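Local coordinates for PILI retraction protein PILT (Thermus thermophilus, PDB 5FL3), which probably binds and hydrolyses ATP as a secretion-type ATPase of the GSP E family, to drive retraction of pili, at the adenosine-5'-diphosphate site. Coordinates in Å, arbitrary orientation; residue numbers count along the deposited sequence, not the author numbering.

The adenosine-5'-diphosphate site. Residues 25, 118, 141-148, 278, 287, 289. With ADP (adenosine-5'-diphosphate), chain B.
Arg287 loses more of its surface to ADP than any other residue here. Its chain bends at chi3, which brings NH2 of the guanidinium alongside the ribose. Arg287 NH2 lies 2.9 Å from the ring oxygen ADP O4', but no N-H is aimed at O4', so this is a contact and not a hydrogen bond. The ribose carbon C4' sits at the guanidinium edge, in plane, and Leu278 CD1 sits over one guanidinium face, toward its rim. Leu278 also packs over the adenine. Leu278 CD2 lies above the six-membered ring of ADP, 3.6 Å from its centroid, and CD1 above the five-membered ring. The exocyclic amine ADP N6 donates to a lone pair of Leu118 O at 2.6 Å, and water 1 bridges N6 and N7 to Gly145 O. These contacts at N6 and N7 are likely to favour adenine.

The diphosphate lies in the P-loop (Walker A motif, GPTGSGKS) at the start of helix 146-160. Gly143 N donates to the beta-phosphate oxygen O1B, and Gly145 N to the bridging O3A. Lys146 bends at chi3 and chi4, both -61°, and curls round the beta-phosphate. Lys146 NZ forms a salt bridge with ADP O2B at 2.9 Å. O2B also accepts from Ser144 N and Lys146 N, so three donors grip it. An alanine at Lys146 would remove the amine NZ and would probably weaken the hold on the beta-phosphate, leaving O2B to backbone donors. The Ser144 side chain turns away from the phosphate, and OG donates to a lone pair of Pro141 O, which may brace the loop. Ser147 grips O3B through both N and OG. On the alpha-phosphate, Thr148 OG1, beside its own backbone N (chi1 -55°), donates to ADP O2A at 2.6 Å.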
loop_
_atom_site.group_PDB
_atom_site.type_symbol
_atom_site.label_atom_id
_atom_site.label_comp_id
_atom_site.label_asym_id
_atom_site.label_seq_id
_atom_site.Cartn_x
_atom_site.Cartn_y
_atom_site.Cartn_z
ATOM N N SER A 25 -8.003 -7.258 9.717
ATOM C CA SER A 25 -7.786 -7.045 8.304
ATOM C C SER A 25 -8.041 -8.331 7.515
ATOM O O SER A 25 -8.463 -8.292 6.356
ATOM C CB SER A 25 -6.369 -6.556 8.075
ATOM O OG SER A 25 -5.473 -7.443 8.693
ATOM N N LEU A 118 -2.537 8.141 10.380
ATOM C CA LEU A 118 -1.541 7.301 9.718
ATOM C C LEU A 118 -0.117 7.699 10.056
ATOM O O LEU A 118 0.825 7.000 9.686
ATOM C CB LEU A 118 -1.733 7.341 8.195
ATOM C CG LEU A 118 -3.079 6.773 7.749
ATOM C CD1 LEU A 118 -3.200 6.738 6.231
ATOM C CD2 LEU A 118 -3.285 5.396 8.372
ATOM N N PRO A 141 7.877 -3.089 1.626
ATOM C CA PRO A 141 7.418 -4.459 1.361
ATOM C C PRO A 141 5.968 -4.654 1.811
ATOM O O PRO A 141 5.440 -3.780 2.490
ATOM C CB PRO A 141 8.389 -5.308 2.187
ATOM C CG PRO A 141 8.752 -4.417 3.347
ATOM C CD PRO A 141 8.758 -3.005 2.809
ATOM N N THR A 142 5.339 -5.763 1.431
ATOM C CA THR A 142 3.996 -6.089 1.919
ATOM C C THR A 142 3.828 -5.768 3.387
ATOM O O THR A 142 4.676 -6.126 4.189
ATOM C CB THR A 142 3.661 -7.569 1.743
ATOM O OG1 THR A 142 3.635 -7.882 0.351
ATOM C CG2 THR A 142 2.299 -7.877 2.357
ATOM N N GLY A 143 2.739 -5.092 3.732
ATOM C CA GLY A 143 2.426 -4.840 5.121
ATOM C C GLY A 143 3.019 -3.557 5.647
ATOM O O GLY A 143 3.111 -3.365 6.855
ATOM N N SER A 144 3.402 -2.664 4.744
ATOM C CA SER A 144 4.032 -1.407 5.129
ATOM C C SER A 144 3.055 -0.240 5.176
ATOM O O SER A 144 3.454 0.885 5.479
ATOM C CB SER A 144 5.163 -1.070 4.165
ATOM O OG SER A 144 6.210 -2.023 4.291
ATOM N N GLY A 145 1.790 -0.498 4.857
ATOM C CA GLY A 145 0.786 0.552 4.814
ATOM C C GLY A 145 0.771 1.376 3.536
ATOM O O GLY A 145 0.365 2.542 3.548
ATOM N N LYS A 146 1.198 0.770 2.429
ATOM C CA LYS A 146 1.261 1.464 1.150
ATOM C C LYS A 146 -0.142 1.720 0.609
ATOM O O LYS A 146 -0.442 2.845 0.207
ATOM C CB LYS A 146 2.107 0.673 0.152
ATOM C CG LYS A 146 3.551 0.475 0.611
ATOM C CD LYS A 146 4.432 -0.019 -0.500
ATOM C CE LYS A 146 3.967 -1.353 -1.035
ATOM N NZ LYS A 146 4.004 -2.391 0.047
ATOM N N SER A 147 -0.998 0.692 0.634
ATOM C CA SER A 147 -2.406 0.810 0.225
ATOM C C SER A 147 -3.131 1.921 0.980
ATOM O O SER A 147 -3.997 2.618 0.437
ATOM C CB SER A 147 -3.154 -0.505 0.473
ATOM O OG SER A 147 -2.522 -1.579 -0.173
ATOM N N THR A 148 -2.772 2.046 2.251
ATOM C CA THR A 148 -3.440 2.946 3.169
ATOM C C THR A 148 -2.988 4.369 2.930
ATOM O O THR A 148 -3.793 5.296 2.884
ATOM C CB THR A 148 -3.170 2.539 4.626
ATOM O OG1 THR A 148 -3.549 1.165 4.814
ATOM C CG2 THR A 148 -3.975 3.382 5.543
ATOM N N LEU A 278 6.408 -0.244 8.927
ATOM C CA LEU A 278 5.536 -0.231 10.102
ATOM C C LEU A 278 6.193 -0.954 11.271
ATOM O O LEU A 278 6.378 -2.170 11.219
ATOM C CB LEU A 278 4.191 -0.885 9.797
ATOM C CG LEU A 278 3.242 -0.023 8.982
ATOM C CD1 LEU A 278 1.988 -0.792 8.623
ATOM C CD2 LEU A 278 2.914 1.202 9.797
ATOM N N ARG A 287 0.951 -0.355 15.957
ATOM C CA ARG A 287 2.150 -0.028 15.191
ATOM C C ARG A 287 2.227 1.444 14.830
ATOM O O ARG A 287 1.251 2.184 14.936
ATOM C CB ARG A 287 2.220 -0.868 13.918
ATOM C CG ARG A 287 2.386 -2.341 14.176
ATOM C CD ARG A 287 2.702 -3.096 12.912
ATOM N NE ARG A 287 1.584 -3.087 11.974
ATOM C CZ ARG A 287 1.602 -3.703 10.794
ATOM N NH1 ARG A 287 2.682 -4.386 10.426
ATOM N NH2 ARG A 287 0.541 -3.653 9.991
ATOM N N LEU A 289 4.279 4.381 11.993
ATOM C CA LEU A 289 4.901 4.491 10.687
ATOM C C LEU A 289 6.269 5.167 10.753
ATOM O O LEU A 289 6.420 6.277 11.272
ATOM C CB LEU A 289 3.978 5.247 9.721
ATOM C CG LEU A 289 4.465 5.485 8.281
ATOM C CD1 LEU A 289 4.772 4.186 7.560
ATOM C CD2 LEU A 289 3.433 6.278 7.489
HETATM P PB ADP B . 0.691 -2.657 2.116
HETATM O O1B ADP B . 0.626 -4.177 2.099
HETATM O O2B ADP B . 2.099 -2.102 2.168
HETATM O O3B ADP B . -0.176 -1.978 1.081
HETATM P PA ADP B . -1.487 -2.006 3.937
HETATM O O1A ADP B . -2.270 -3.194 3.405
HETATM O O2A ADP B . -1.968 -0.579 3.700
HETATM O O3A ADP B . 0.073 -2.201 3.535
HETATM O "O5'" ADP B . -1.340 -2.153 5.535
HETATM C "C5'" ADP B . -1.263 -3.412 6.207
HETATM C "C4'" ADP B . -1.846 -3.201 7.607
HETATM O "O4'" ADP B . -1.187 -2.107 8.254
HETATM C "C3'" ADP B . -3.335 -2.881 7.577
HETATM O "O3'" ADP B . -3.959 -3.775 8.499
HETATM C "C2'" ADP B . -3.452 -1.426 8.023
HETATM O "O2'" ADP B . -4.546 -1.199 8.916
HETATM C "C1'" ADP B . -2.138 -1.142 8.738
HETATM N N9 ADP B . -1.631 0.241 8.489
HETATM C C8 ADP B . -1.608 0.871 7.293
HETATM N N7 ADP B . -1.076 2.119 7.385
HETATM C C5 ADP B . -0.747 2.311 8.682
HETATM C C6 ADP B . -0.144 3.409 9.475
HETATM N N6 ADP B . 0.217 4.560 8.867
HETATM N N1 ADP B . 0.038 3.202 10.817
HETATM C C2 ADP B . -0.317 2.047 11.421
HETATM N N3 ADP B . -0.867 1.007 10.759
HETATM C C4 ADP B . -1.109 1.074 9.413
HETATM O O HOH W 1 -0.324 4.439 5.822
HETATM O O HOH W 2 -2.413 -4.137 0.894
#